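Local coordinates for exoribonuclease II, mitochondrial (Candida glabrata, PDB 6F3H), which degrades RNA in the 3' to 5' direction as the exoribonuclease of the mitochondrial RNA degradosome mtEXO, in which it works tightly coupled to a helicase, at residues Gln259-Arg264 with Tyr292-Thr297; Gln271-Phe276 with Thr314-Lys319; Leu154-Leu159 with Leu249-Ala254; Leu340-Ser345 with Asn349-Ile354. The protein carries 1 engineered substitution. One frame throughout, in Å; residues are numbered along the deposited sequence.

Contact 1. Residues Gln259-Arg264 with Tyr292-Thr297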
loop_
_atom_site.group_PDB
_atom_site.type_symbol
_atom_site.label_atom_id
_atom_site.label_comp_id
_atom_site.label_asym_id
_atom_site.label_seq_id
_atom_site.Cartn_x
_atom_site.Cartn_y
_atom_site.Cartn_z
ATOM N N GLN A 259 -8.990 -18.102 23.850
ATOM C CA GLN A 259 -10.059 -18.745 24.608
ATOM C C GLN A 259 -9.616 -19.040 26.032
ATOM O O GLN A 259 -10.361 -18.779 26.984
ATOM C CB GLN A 259 -10.523 -20.021 23.940
ATOM C CG GLN A 259 -11.685 -19.801 23.071
ATOM C CD GLN A 259 -12.176 -21.098 22.502
ATOM O OE1 GLN A 259 -11.502 -22.126 22.607
ATOM N NE2 GLN A 259 -13.330 -21.060 21.848
ATOM N N GLU A 260 -8.406 -19.596 26.200
ATOM C CA GLU A 260 -7.920 -19.911 27.542
ATOM C C GLU A 260 -7.720 -18.660 28.375
ATOM O O GLU A 260 -7.988 -18.657 29.586
ATOM C CB GLU A 260 -6.619 -20.700 27.462
ATOM C CG GLU A 260 -6.688 -21.867 26.500
ATOM C CD GLU A 260 -5.390 -22.671 26.443
ATOM O OE1 GLU A 260 -5.453 -23.921 26.366
ATOM O OE2 GLU A 260 -4.303 -22.056 26.476
ATOM N N VAL A 261 -7.289 -17.585 27.728
ATOM C CA VAL A 261 -7.094 -16.306 28.397
ATOM C C VAL A 261 -8.396 -15.809 28.997
ATOM O O VAL A 261 -8.459 -15.438 30.177
ATOM C CB VAL A 261 -6.531 -15.297 27.392
ATOM C CG1 VAL A 261 -6.536 -13.927 27.994
ATOM C CG2 VAL A 261 -5.147 -15.740 26.952
ATOM N N ILE A 262 -9.450 -15.789 28.180
ATOM C CA ILE A 262 -10.763 -15.337 28.631
ATOM C C ILE A 262 -11.217 -16.178 29.798
ATOM O O ILE A 262 -11.703 -15.668 30.810
ATOM C CB ILE A 262 -11.779 -15.392 27.479
ATOM C CG1 ILE A 262 -11.581 -14.184 26.565
ATOM C CG2 ILE A 262 -13.200 -15.509 28.018
ATOM C CD1 ILE A 262 -12.004 -14.424 25.134
ATOM N N THR A 263 -11.067 -17.484 29.666
ATOM C CA THR A 263 -11.488 -18.365 30.737
ATOM C C THR A 263 -10.745 -18.060 32.022
ATOM O O THR A 263 -11.361 -17.868 33.074
ATOM C CB THR A 263 -11.234 -19.797 30.323
ATOM O OG1 THR A 263 -11.826 -20.023 29.039
ATOM C CG2 THR A 263 -11.832 -20.715 31.327
ATOM N N ARG A 264 -9.421 -17.931 31.948
ATOM C CA ARG A 264 -8.701 -17.783 33.198
ATOM C C ARG A 264 -8.996 -16.439 33.854
ATOM O O ARG A 264 -8.895 -16.310 35.079
ATOM C CB ARG A 264 -7.198 -18.026 32.974
ATOM C CG ARG A 264 -6.369 -17.761 34.206
ATOM C CD ARG A 264 -5.099 -18.582 34.247
ATOM N NE ARG A 264 -4.716 -18.792 35.650
ATOM C CZ ARG A 264 -4.067 -17.898 36.394
ATOM N NH1 ARG A 264 -3.769 -18.167 37.671
ATOM N NH2 ARG A 264 -3.704 -16.735 35.863
ATOM N N TYR A 292 1.701 -12.744 35.331
ATOM C CA TYR A 292 0.678 -12.326 34.394
ATOM C C TYR A 292 1.266 -11.918 33.064
ATOM O O TYR A 292 0.890 -10.879 32.525
ATOM C CB TYR A 292 -0.121 -11.164 34.985
ATOM C CG TYR A 292 -0.972 -11.546 36.179
ATOM C CD1 TYR A 292 -2.049 -12.420 36.042
ATOM C CD2 TYR A 292 -0.695 -11.051 37.443
ATOM C CE1 TYR A 292 -2.843 -12.784 37.141
ATOM C CE2 TYR A 292 -1.478 -11.412 38.550
ATOM C CZ TYR A 292 -2.546 -12.272 38.394
ATOM O OH TYR A 292 -3.301 -12.618 39.495
ATOM N N ASP A 293 2.172 -12.711 32.502
ATOM C CA ASP A 293 2.667 -12.283 31.203
ATOM C C ASP A 293 1.602 -12.469 30.137
ATOM O O ASP A 293 1.586 -11.737 29.138
ATOM C CB ASP A 293 3.954 -13.006 30.808
ATOM C CG ASP A 293 4.808 -12.175 29.823
ATOM O OD1 ASP A 293 4.863 -10.930 29.975
ATOM O OD2 ASP A 293 5.414 -12.750 28.887
ATOM N N TYR A 294 0.694 -13.421 30.331
ATOM C CA TYR A 294 -0.372 -13.548 29.352
ATOM C C TYR A 294 -1.205 -12.280 29.235
ATOM O O TYR A 294 -1.820 -12.049 28.191
ATOM C CB TYR A 294 -1.239 -14.744 29.687
ATOM C CG TYR A 294 -2.055 -14.639 30.949
ATOM C CD1 TYR A 294 -1.501 -14.929 32.191
ATOM C CD2 TYR A 294 -3.391 -14.296 30.899
ATOM C CE1 TYR A 294 -2.262 -14.859 33.343
ATOM C CE2 TYR A 294 -4.165 -14.226 32.041
ATOM C CZ TYR A 294 -3.605 -14.507 33.258
ATOM O OH TYR A 294 -4.415 -14.444 34.386
ATOM N N ILE A 295 -1.203 -11.426 30.249
ATOM C CA ILE A 295 -1.938 -10.181 30.109
ATOM C C ILE A 295 -1.116 -9.144 29.384
ATOM O O ILE A 295 -1.646 -8.333 28.622
ATOM C CB ILE A 295 -2.378 -9.659 31.480
ATOM C CG1 ILE A 295 -3.282 -10.679 32.166
ATOM C CG2 ILE A 295 -3.034 -8.302 31.338
ATOM C CD1 ILE A 295 -3.977 -10.143 33.401
ATOM N N ARG A 296 0.186 -9.123 29.598
ATOM C CA ARG A 296 0.960 -8.191 28.814
ATOM C C ARG A 296 0.740 -8.484 27.350
ATOM O O ARG A 296 0.432 -7.582 26.563
ATOM C CB ARG A 296 2.424 -8.279 29.182
ATOM C CG ARG A 296 2.696 -7.641 30.492
ATOM C CD ARG A 296 4.134 -7.307 30.605
ATOM N NE ARG A 296 5.040 -8.436 30.714
ATOM C CZ ARG A 296 6.102 -8.405 31.509
ATOM N NH1 ARG A 296 6.334 -7.326 32.240
ATOM N NH2 ARG A 296 6.926 -9.435 31.590
ATOM N N THR A 297 0.799 -9.770 26.998
ATOM C CA THR A 297 0.509 -10.217 25.641
ATOM C C THR A 297 -0.800 -9.643 25.149
ATOM O O THR A 297 -0.913 -9.183 24.011
ATOM C CB THR A 297 0.430 -11.733 25.593
ATOM O OG1 THR A 297 1.704 -12.296 25.903
ATOM C CG2 THR A 297 0.016 -12.165 24.218
#
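V261 and R264 of helix 251-281 meet Y294 near the start of helix 293-303. This is helix-helix packing within an all-helical part of the chain. The two backbones come closest at V261 and Y294, whose CA atoms are 7.3 Å apart. On the inner side the contact is apolar. V261 is buried, and its CG1 lies 4.3 Å from Y294 CD2, near the plane of the ring and at its edge. One face of the same ring is covered by I295 of its own helix. The Y294 ring leaves the backbone with CG between the N and the carbonyl carbon (chi1 68°), which turns it toward helix 251-281.

The outer side is polar and looser. R264 is exposed, and its chain runs extended from CG to NE, crossing Y294 at about a right angle. The guanidinium and ring planes are 78° apart. E272, about two turns further along the same helix, binds NH2 through OE1 in a salt bridge. That is the stronger partner of this arginine. Y292 CE1 also lies at the guanidinium edge. R264 NH2 gives Y294 OH a weak hydrogen bond of 2.8 Å, bent to 118° at the hydrogen.

Contact 2. Residues Gln271-Phe276 with Thr314-Lys319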
loop_
_atom_site.group_PDB
_atom_site.type_symbol
_atom_site.label_atom_id
_atom_site.label_comp_id
_atom_site.label_asym_id
_atom_site.label_seq_id
_atom_site.Cartn_x
_atom_site.Cartn_y
_atom_site.Cartn_z
ATOM N N GLN A 271 -11.516 -12.954 39.297
ATOM C CA GLN A 271 -10.557 -12.857 40.388
ATOM C C GLN A 271 -9.193 -12.445 39.888
ATOM O O GLN A 271 -8.500 -11.656 40.535
ATOM C CB GLN A 271 -10.452 -14.169 41.142
ATOM C CG GLN A 271 -9.522 -14.048 42.334
ATOM C CD GLN A 271 -9.276 -15.375 43.022
ATOM O OE1 GLN A 271 -9.803 -16.408 42.606
ATOM N NE2 GLN A 271 -8.493 -15.351 44.102
ATOM N N GLU A 272 -8.771 -12.997 38.757
ATOM C CA GLU A 272 -7.435 -12.697 38.261
ATOM C C GLU A 272 -7.345 -11.298 37.683
ATOM O O GLU A 272 -6.281 -10.686 37.719
ATOM C CB GLU A 272 -7.005 -13.751 37.266
ATOM C CG GLU A 272 -6.905 -15.060 37.983
ATOM C CD GLU A 272 -5.637 -15.123 38.804
ATOM O OE1 GLU A 272 -4.573 -15.384 38.213
ATOM O OE2 GLU A 272 -5.695 -14.867 40.032
ATOM N N ILE A 273 -8.428 -10.797 37.109
ATOM C CA ILE A 273 -8.487 -9.374 36.818
ATOM C C ILE A 273 -8.225 -8.588 38.088
ATOM O O ILE A 273 -7.440 -7.634 38.107
ATOM C CB ILE A 273 -9.867 -9.018 36.238
ATOM C CG1 ILE A 273 -10.076 -9.655 34.872
ATOM C CG2 ILE A 273 -10.061 -7.503 36.186
ATOM C CD1 ILE A 273 -11.302 -9.133 34.161
ATOM N N LYS A 274 -8.874 -8.995 39.174
ATOM C CA LYS A 274 -8.796 -8.252 40.420
ATOM C C LYS A 274 -7.402 -8.333 41.020
ATOM O O LYS A 274 -6.860 -7.326 41.480
ATOM C CB LYS A 274 -9.834 -8.798 41.405
ATOM C CG LYS A 274 -11.260 -8.454 41.063
ATOM C CD LYS A 274 -12.201 -9.331 41.843
ATOM C CE LYS A 274 -13.633 -9.176 41.388
ATOM N NZ LYS A 274 -14.418 -10.330 41.906
ATOM N N ALA A 275 -6.814 -9.527 41.020
ATOM C CA ALA A 275 -5.472 -9.692 41.547
ATOM C C ALA A 275 -4.483 -8.834 40.774
ATOM O O ALA A 275 -3.617 -8.180 41.365
ATOM C CB ALA A 275 -5.085 -11.166 41.481
ATOM N N PHE A 276 -4.624 -8.803 39.450
ATOM C CA PHE A 276 -3.747 -8.006 38.598
ATOM C C PHE A 276 -3.890 -6.522 38.883
ATOM O O PHE A 276 -2.899 -5.813 39.068
ATOM C CB PHE A 276 -4.061 -8.301 37.138
ATOM C CG PHE A 276 -3.290 -7.456 36.158
ATOM C CD1 PHE A 276 -2.035 -7.866 35.703
ATOM C CD2 PHE A 276 -3.823 -6.277 35.661
ATOM C CE1 PHE A 276 -1.313 -7.097 34.806
ATOM C CE2 PHE A 276 -3.110 -5.518 34.752
ATOM C CZ PHE A 276 -1.850 -5.932 34.331
ATOM N N THR A 314 -12.302 -6.776 24.202
ATOM C CA THR A 314 -12.423 -5.372 24.546
ATOM C C THR A 314 -13.134 -5.211 25.878
ATOM O O THR A 314 -12.763 -4.368 26.701
ATOM C CB THR A 314 -13.178 -4.633 23.460
ATOM O OG1 THR A 314 -12.598 -4.948 22.190
ATOM C CG2 THR A 314 -13.055 -3.158 23.708
ATOM N N THR A 315 -14.154 -6.025 26.123
ATOM C CA THR A 315 -14.844 -5.929 27.398
ATOM C C THR A 315 -13.922 -6.326 28.531
ATOM O O THR A 315 -13.849 -5.640 29.551
ATOM C CB THR A 315 -16.089 -6.800 27.390
ATOM O OG1 THR A 315 -17.120 -6.146 26.642
ATOM C CG2 THR A 315 -16.560 -6.993 28.791
ATOM N N ILE A 316 -13.225 -7.445 28.371
ATOM C CA ILE A 316 -12.213 -7.841 29.340
ATOM C C ILE A 316 -11.321 -6.662 29.654
ATOM O O ILE A 316 -11.102 -6.306 30.812
ATOM C CB ILE A 316 -11.388 -9.013 28.797
ATOM C CG1 ILE A 316 -12.198 -10.306 28.827
ATOM C CG2 ILE A 316 -10.184 -9.192 29.651
ATOM C CD1 ILE A 316 -12.486 -10.774 30.193
ATOM N N ILE A 317 -10.836 -6.003 28.615
ATOM C CA ILE A 317 -9.907 -4.900 28.812
ATOM C C ILE A 317 -10.593 -3.733 29.497
ATOM O O ILE A 317 -9.989 -3.043 30.316
ATOM C CB ILE A 317 -9.305 -4.505 27.457
ATOM C CG1 ILE A 317 -8.261 -5.552 27.035
ATOM C CG2 ILE A 317 -8.782 -3.117 27.513
ATOM C CD1 ILE A 317 -7.750 -5.445 25.637
ATOM N N SER A 318 -11.871 -3.498 29.187
ATOM C CA SER A 318 -12.617 -2.451 29.883
ATOM C C SER A 318 -12.672 -2.726 31.377
ATOM O O SER A 318 -12.430 -1.830 32.196
ATOM C CB SER A 318 -14.034 -2.360 29.319
ATOM O OG SER A 318 -14.029 -1.867 27.991
ATOM N N LYS A 319 -12.934 -3.984 31.745
ATOM C CA LYS A 319 -13.013 -4.377 33.147
ATOM C C LYS A 319 -11.694 -4.146 33.857
ATOM O O LYS A 319 -11.657 -3.673 34.997
ATOM C CB LYS A 319 -13.419 -5.847 33.233
ATOM C CG LYS A 319 -14.927 -6.102 33.111
ATOM C CD LYS A 319 -15.280 -7.534 32.770
ATOM C CE LYS A 319 -16.658 -7.890 33.301
ATOM N NZ LYS A 319 -17.468 -6.697 33.677
#
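The helical segments 271-276 and 314-319 come closest at I273 and K319, whose CA atoms are 7.7 Å apart. The first segment is kinked where the backbone N atoms of E272 and I273 lack a bond to the preceding turn. I273 carries the contact. Its CG1 is anti to the carbonyl carbon (chi1 -67°), and with chi2 near 180° the CD1 methyl is held out toward helix 311-322. There it meets one turn of the other helix, between positions 316 and 319. CD1 is 4.0 Å from K319 CB, and the two side chains cross obliquely. The same methyl is 4.5 Å from I316 CD1, end to end.

K319 offers only the root of its side chain to I273. Its CB is directed at segment 271-276, but the chain then leads away and bends at chi4. Its ammonium group makes a cation-pi contact with Y270, which belongs to the same helix as I273. No hydrogen bond joins the two segments.

Around it I273 packs on I320 and H323, and I316 on L265 and E266. On the far side of its helix, S318 OG bonds back to T314 O at 3.1 Å, from above the carbonyl plane. S318 N uses the same oxygen. This is a light apolar contact between two helices of an all-helical region, in which one isoleucine methyl lies against the I316-K319 turn.

Contact 3. Residues Leu154-Leu159 with Leu249-Ala254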
loop_
_atom_site.group_PDB
_atom_site.type_symbol
_atom_site.label_atom_id
_atom_site.label_comp_id
_atom_site.label_asym_id
_atom_site.label_seq_id
_atom_site.Cartn_x
_atom_site.Cartn_y
_atom_site.Cartn_z
ATOM N N LEU A 154 -14.076 -25.207 8.010
ATOM C CA LEU A 154 -13.408 -26.383 7.470
ATOM C C LEU A 154 -12.132 -26.003 6.741
ATOM O O LEU A 154 -11.033 -26.418 7.126
ATOM C CB LEU A 154 -14.350 -27.136 6.536
ATOM C CG LEU A 154 -13.758 -28.393 5.884
ATOM C CD1 LEU A 154 -12.846 -29.209 6.809
ATOM C CD2 LEU A 154 -14.897 -29.259 5.415
ATOM N N ILE A 155 -12.258 -25.224 5.667
ATOM C CA ILE A 155 -11.056 -24.907 4.935
ATOM C C ILE A 155 -10.139 -24.062 5.764
ATOM O O ILE A 155 -8.943 -24.029 5.485
ATOM C CB ILE A 155 -11.397 -24.233 3.609
ATOM C CG1 ILE A 155 -12.333 -23.052 3.832
ATOM C CG2 ILE A 155 -12.074 -25.200 2.751
ATOM C CD1 ILE A 155 -11.696 -21.785 4.275
ATOM N N HIS A 156 -10.639 -23.391 6.802
ATOM C CA HIS A 156 -9.697 -22.805 7.738
ATOM C C HIS A 156 -8.742 -23.865 8.268
ATOM O O HIS A 156 -7.595 -23.551 8.590
ATOM C CB HIS A 156 -10.400 -22.113 8.906
ATOM C CG HIS A 156 -9.445 -21.438 9.847
ATOM N ND1 HIS A 156 -8.644 -22.132 10.730
ATOM C CD2 HIS A 156 -9.123 -20.132 10.000
ATOM C CE1 HIS A 156 -7.890 -21.281 11.404
ATOM N NE2 HIS A 156 -8.159 -20.060 10.978
ATOM N N ARG A 157 -9.190 -25.122 8.374
ATOM C CA ARG A 157 -8.271 -26.178 8.790
ATOM C C ARG A 157 -7.182 -26.438 7.747
ATOM O O ARG A 157 -6.058 -26.797 8.111
ATOM C CB ARG A 157 -9.038 -27.458 9.123
ATOM C CG ARG A 157 -8.401 -28.202 10.273
ATOM C CD ARG A 157 -9.086 -29.510 10.585
ATOM N NE ARG A 157 -9.816 -30.055 9.439
ATOM C CZ ARG A 157 -11.095 -30.419 9.485
ATOM N NH1 ARG A 157 -11.700 -30.915 8.408
ATOM N NH2 ARG A 157 -11.769 -30.293 10.622
ATOM N N TYR A 158 -7.458 -26.217 6.464
ATOM C CA TYR A 158 -6.451 -26.515 5.443
ATOM C C TYR A 158 -5.552 -25.313 5.134
ATOM O O TYR A 158 -4.369 -25.486 4.806
ATOM C CB TYR A 158 -7.126 -27.029 4.162
ATOM C CG TYR A 158 -7.757 -28.416 4.280
ATOM C CD1 TYR A 158 -9.040 -28.581 4.794
ATOM C CD2 TYR A 158 -7.077 -29.556 3.859
ATOM C CE1 TYR A 158 -9.615 -29.841 4.898
ATOM C CE2 TYR A 158 -7.651 -30.821 3.959
ATOM C CZ TYR A 158 -8.916 -30.954 4.477
ATOM O OH TYR A 158 -9.494 -32.202 4.576
ATOM N N LEU A 159 -6.097 -24.097 5.200
ATOM C CA LEU A 159 -5.336 -22.889 4.883
ATOM C C LEU A 159 -4.420 -22.465 6.021
ATOM O O LEU A 159 -3.328 -21.954 5.776
ATOM C CB LEU A 159 -6.279 -21.744 4.556
ATOM C CG LEU A 159 -7.235 -22.089 3.431
ATOM C CD1 LEU A 159 -7.968 -20.854 2.988
ATOM C CD2 LEU A 159 -6.458 -22.680 2.295
ATOM N N LEU A 249 -5.551 -16.783 10.711
ATOM C CA LEU A 249 -4.828 -16.859 11.975
ATOM C C LEU A 249 -4.781 -18.296 12.489
ATOM O O LEU A 249 -5.751 -19.039 12.337
ATOM C CB LEU A 249 -5.487 -15.960 13.005
ATOM C CG LEU A 249 -5.797 -14.571 12.456
ATOM C CD1 LEU A 249 -6.482 -13.752 13.490
ATOM C CD2 LEU A 249 -4.531 -13.902 12.030
ATOM N N PRO A 250 -3.674 -18.702 13.109
ATOM C CA PRO A 250 -3.537 -20.101 13.533
ATOM C C PRO A 250 -4.515 -20.481 14.645
ATOM O O PRO A 250 -4.771 -19.728 15.591
ATOM C CB PRO A 250 -2.086 -20.179 14.012
ATOM C CG PRO A 250 -1.823 -18.797 14.524
ATOM C CD PRO A 250 -2.583 -17.858 13.630
ATOM N N LEU A 251 -5.051 -21.688 14.518
ATOM C CA LEU A 251 -6.039 -22.172 15.458
ATOM C C LEU A 251 -5.483 -22.201 16.863
ATOM O O LEU A 251 -6.090 -21.665 17.790
ATOM C CB LEU A 251 -6.488 -23.556 15.035
ATOM C CG LEU A 251 -7.783 -23.990 15.690
ATOM C CD1 LEU A 251 -8.860 -23.013 15.305
ATOM C CD2 LEU A 251 -8.141 -25.368 15.209
ATOM N N LYS A 252 -4.349 -22.855 17.051
ATOM C CA LYS A 252 -3.864 -23.015 18.414
ATOM C C LYS A 252 -3.216 -21.737 18.919
ATOM O O LYS A 252 -3.282 -21.421 20.105
ATOM C CB LYS A 252 -2.898 -24.195 18.507
ATOM N N LYS A 253 -2.567 -20.991 18.069
ATOM C CA LYS A 253 -1.811 -19.894 18.638
ATOM C C LYS A 253 -2.644 -18.636 18.840
ATOM O O LYS A 253 -2.208 -17.722 19.541
ATOM C CB LYS A 253 -0.571 -19.612 17.771
ATOM C CG LYS A 253 0.432 -20.780 17.804
ATOM C CD LYS A 253 1.806 -20.468 17.210
ATOM C CE LYS A 253 2.920 -21.097 18.060
ATOM N NZ LYS A 253 4.227 -21.206 17.348
ATOM N N ALA A 254 -3.831 -18.563 18.276
ATOM C CA ALA A 254 -4.572 -17.321 18.399
ATOM C C ALA A 254 -5.987 -17.585 18.885
ATOM O O ALA A 254 -6.412 -17.066 19.924
ATOM C CB ALA A 254 -4.590 -16.594 17.061
#
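H156 reaches from the last turn of helix 123-159 to the backbone of L249, just before helix 251-281. NE2 lies 2.9 Å from L249 O and donates a weak hydrogen bond to it. The N-H...O angle is only 127°. The oxygen sits at the edge of the imidazole, in its plane, and CE1 is 3.2 Å away from it. Next to this, CE1 is 4.4 Å from L251 CD1, so the leucine lies beside the same end of the ring. L249 turns its own side chain away and takes part through its carbonyl.

The ring is placed by its first torsion. CG is anti to the backbone N (chi1 -177°), and this carries the imidazole toward the other segment. The backbone behind it is wound in the helix end, where I155 O accepts from both Y158 N and L159 N.

Further out, W231 meets the H156 ring edge-to-face. L230 O takes a second weak hydrogen bond from NE2. L230 is also paired with L249 by backbone hydrogen bonds, which is consistent with both carbonyls lying near NE2. P250 follows L249 as the N-cap of helix 251-281. L251 starts that helix and also touches L230 and Q160.

A carbonyl can only accept, so if both weak bonds are real, NE2 is probably the protonated nitrogen. That one N-H would then be divided between L249 O and L230 O. NE2 of the buried H156 is thus met by two backbone oxygens, each through a weak bond.

Contact 4. Residues Leu340-Ser345 with Asn349-Ile354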
loop_
_atom_site.group_PDB
_atom_site.type_symbol
_atom_site.label_atom_id
_atom_site.label_comp_id
_atom_site.label_asym_id
_atom_site.label_seq_id
_atom_site.Cartn_x
_atom_site.Cartn_y
_atom_site.Cartn_z
ATOM N N LEU A 340 -0.292 1.605 29.501
ATOM C CA LEU A 340 -0.235 0.633 30.573
ATOM C C LEU A 340 0.855 -0.376 30.315
ATOM O O LEU A 340 1.694 -0.639 31.173
ATOM C CB LEU A 340 -1.561 -0.077 30.692
ATOM C CG LEU A 340 -1.420 -1.076 31.818
ATOM C CD1 LEU A 340 -1.191 -0.330 33.101
ATOM C CD2 LEU A 340 -2.644 -1.918 31.932
ATOM N N LEU A 341 0.849 -0.951 29.127
ATOM C CA LEU A 341 1.832 -1.956 28.784
ATOM C C LEU A 341 3.233 -1.405 28.962
ATOM O O LEU A 341 4.118 -2.085 29.488
ATOM C CB LEU A 341 1.597 -2.397 27.356
ATOM C CG LEU A 341 2.478 -3.527 26.899
ATOM C CD1 LEU A 341 2.652 -4.574 27.960
ATOM C CD2 LEU A 341 1.837 -4.088 25.712
ATOM N N VAL A 342 3.442 -0.159 28.555
ATOM C CA VAL A 342 4.720 0.485 28.811
ATOM C C VAL A 342 4.989 0.507 30.302
ATOM O O VAL A 342 6.102 0.243 30.761
ATOM C CB VAL A 342 4.713 1.913 28.236
ATOM C CG1 VAL A 342 5.676 2.808 28.998
ATOM C CG2 VAL A 342 5.027 1.912 26.754
ATOM N N GLU A 343 3.962 0.773 31.079
ATOM C CA GLU A 343 4.156 0.965 32.499
ATOM C C GLU A 343 4.536 -0.327 33.200
ATOM O O GLU A 343 5.162 -0.296 34.259
ATOM C CB GLU A 343 2.888 1.549 33.082
ATOM C CG GLU A 343 3.020 1.926 34.486
ATOM C CD GLU A 343 1.800 2.649 34.964
ATOM O OE1 GLU A 343 1.277 3.480 34.187
ATOM O OE2 GLU A 343 1.354 2.382 36.100
ATOM N N ILE A 344 4.160 -1.465 32.644
ATOM C CA ILE A 344 4.370 -2.744 33.298
ATOM C C ILE A 344 5.417 -3.588 32.578
ATOM O O ILE A 344 5.461 -4.799 32.777
ATOM C CB ILE A 344 3.049 -3.502 33.407
ATOM C CG1 ILE A 344 2.496 -3.666 31.996
ATOM C CG2 ILE A 344 2.096 -2.733 34.288
ATOM C CD1 ILE A 344 1.498 -4.755 31.864
ATOM N N SER A 345 6.290 -2.967 31.794
ATOM C CA SER A 345 7.331 -3.629 31.020
ATOM C C SER A 345 8.655 -2.917 31.257
ATOM O O SER A 345 8.673 -1.744 31.651
ATOM C CB SER A 345 7.002 -3.633 29.517
ATOM O OG SER A 345 5.710 -4.146 29.247
ATOM N N ASN A 349 13.361 2.713 25.650
ATOM C CA ASN A 349 13.557 4.085 25.194
ATOM C C ASN A 349 12.440 4.547 24.267
ATOM O O ASN A 349 11.987 5.691 24.367
ATOM C CB ASN A 349 14.908 4.221 24.479
ATOM N N SER A 350 11.983 3.673 23.373
ATOM C CA SER A 350 10.807 3.908 22.550
ATOM C C SER A 350 10.010 2.619 22.468
ATOM O O SER A 350 10.521 1.515 22.687
ATOM C CB SER A 350 11.149 4.373 21.129
ATOM O OG SER A 350 11.207 3.274 20.230
ATOM N N SER A 351 8.736 2.761 22.188
ATOM C CA SER A 351 7.975 1.554 21.984
ATOM C C SER A 351 6.944 1.883 20.929
ATOM O O SER A 351 5.909 2.481 21.225
ATOM C CB SER A 351 7.348 1.067 23.270
ATOM O OG SER A 351 8.386 0.634 24.126
ATOM N N ASN A 352 7.255 1.531 19.709
ATOM C CA ASN A 352 6.233 1.562 18.698
ATOM C C ASN A 352 5.657 0.164 18.673
ATOM O O ASN A 352 6.329 -0.793 18.287
ATOM C CB ASN A 352 6.775 1.965 17.345
ATOM C CG ASN A 352 5.671 2.251 16.397
ATOM O OD1 ASN A 352 4.504 2.160 16.773
ATOM N ND2 ASN A 352 6.004 2.574 15.162
ATOM N N PHE A 353 4.410 0.061 19.063
ATOM C CA PHE A 353 3.762 -1.229 19.161
ATOM C C PHE A 353 3.122 -1.664 17.862
ATOM O O PHE A 353 2.844 -2.851 17.698
ATOM C CB PHE A 353 2.682 -1.178 20.228
ATOM C CG PHE A 353 3.201 -0.989 21.605
ATOM C CD1 PHE A 353 3.831 -2.024 22.264
ATOM C CD2 PHE A 353 3.060 0.224 22.241
ATOM C CE1 PHE A 353 4.309 -1.858 23.525
ATOM C CE2 PHE A 353 3.534 0.395 23.505
ATOM C CZ PHE A 353 4.160 -0.654 24.149
ATOM N N ILE A 354 2.848 -0.722 16.964
ATOM C CA ILE A 354 2.394 -1.036 15.621
ATOM C C ILE A 354 3.297 -2.083 15.011
ATOM O O ILE A 354 2.871 -2.899 14.184
ATOM C CB ILE A 354 2.388 0.257 14.794
ATOM C CG1 ILE A 354 1.601 1.332 15.543
ATOM C CG2 ILE A 354 1.820 0.018 13.418
ATOM C CD1 ILE A 354 1.708 2.695 14.921
#
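At the C-terminal end of helix 334-343 the chain turns back, and the loop that follows lays F353 against L341 and V342 of the last helical turn. The two aliphatic side chains meet different parts of the ring. V342 CG2 sits at its edge, in the ring plane, 3.8 Å from F353 CZ and 3.9 Å from F353 CE2. L341 comes in obliquely, with CD2 4.0 Å from F353 CE1. F353 CG is anti to the carbonyl carbon (chi1 -66°), which turns the ring toward the helix. V342 CG2 also lies 4.3 Å from S351 CB, where the contact thins toward the exposed side.

At the helix end L341 O accepts from I344 N and from S345 OG, which approach from opposite faces of the carbonyl plane. The loop is held on its other side: N352 ND2 bonds to D465 OD2, and the N352 side chain touches helix 725-761. F353 and L341 both also touch N300 of helix 293-303.

No hydrogen bond crosses between the two segments. Between them the ring meets aliphatic carbons only, so this contact rests on dispersion and shape, while polar bonds fix each segment separately.

Overall arrangement
Along the chain contact 3 comes first, then contacts 1 and 2, whose segments alternate, then contact 4. Helix 251-281 links three of them: contact 3 ties its start to helix 123-159, and contacts 1 and 2 join it to helices 293-303 and 311-322. Contacts 1 and 2 have centres 10 Å apart and touch, through the R264-E272 salt bridge and I295 against F276. Contact 3 is about 20 Å from contact 1, centre to centre. Contact 4 is about 18 Å from contact 1 and joins it where R296 NH1 probably bonds to I344 O. Contact 4 folds a loop back on helix 334-343. All lie away from the magnesium site on D401 and D410.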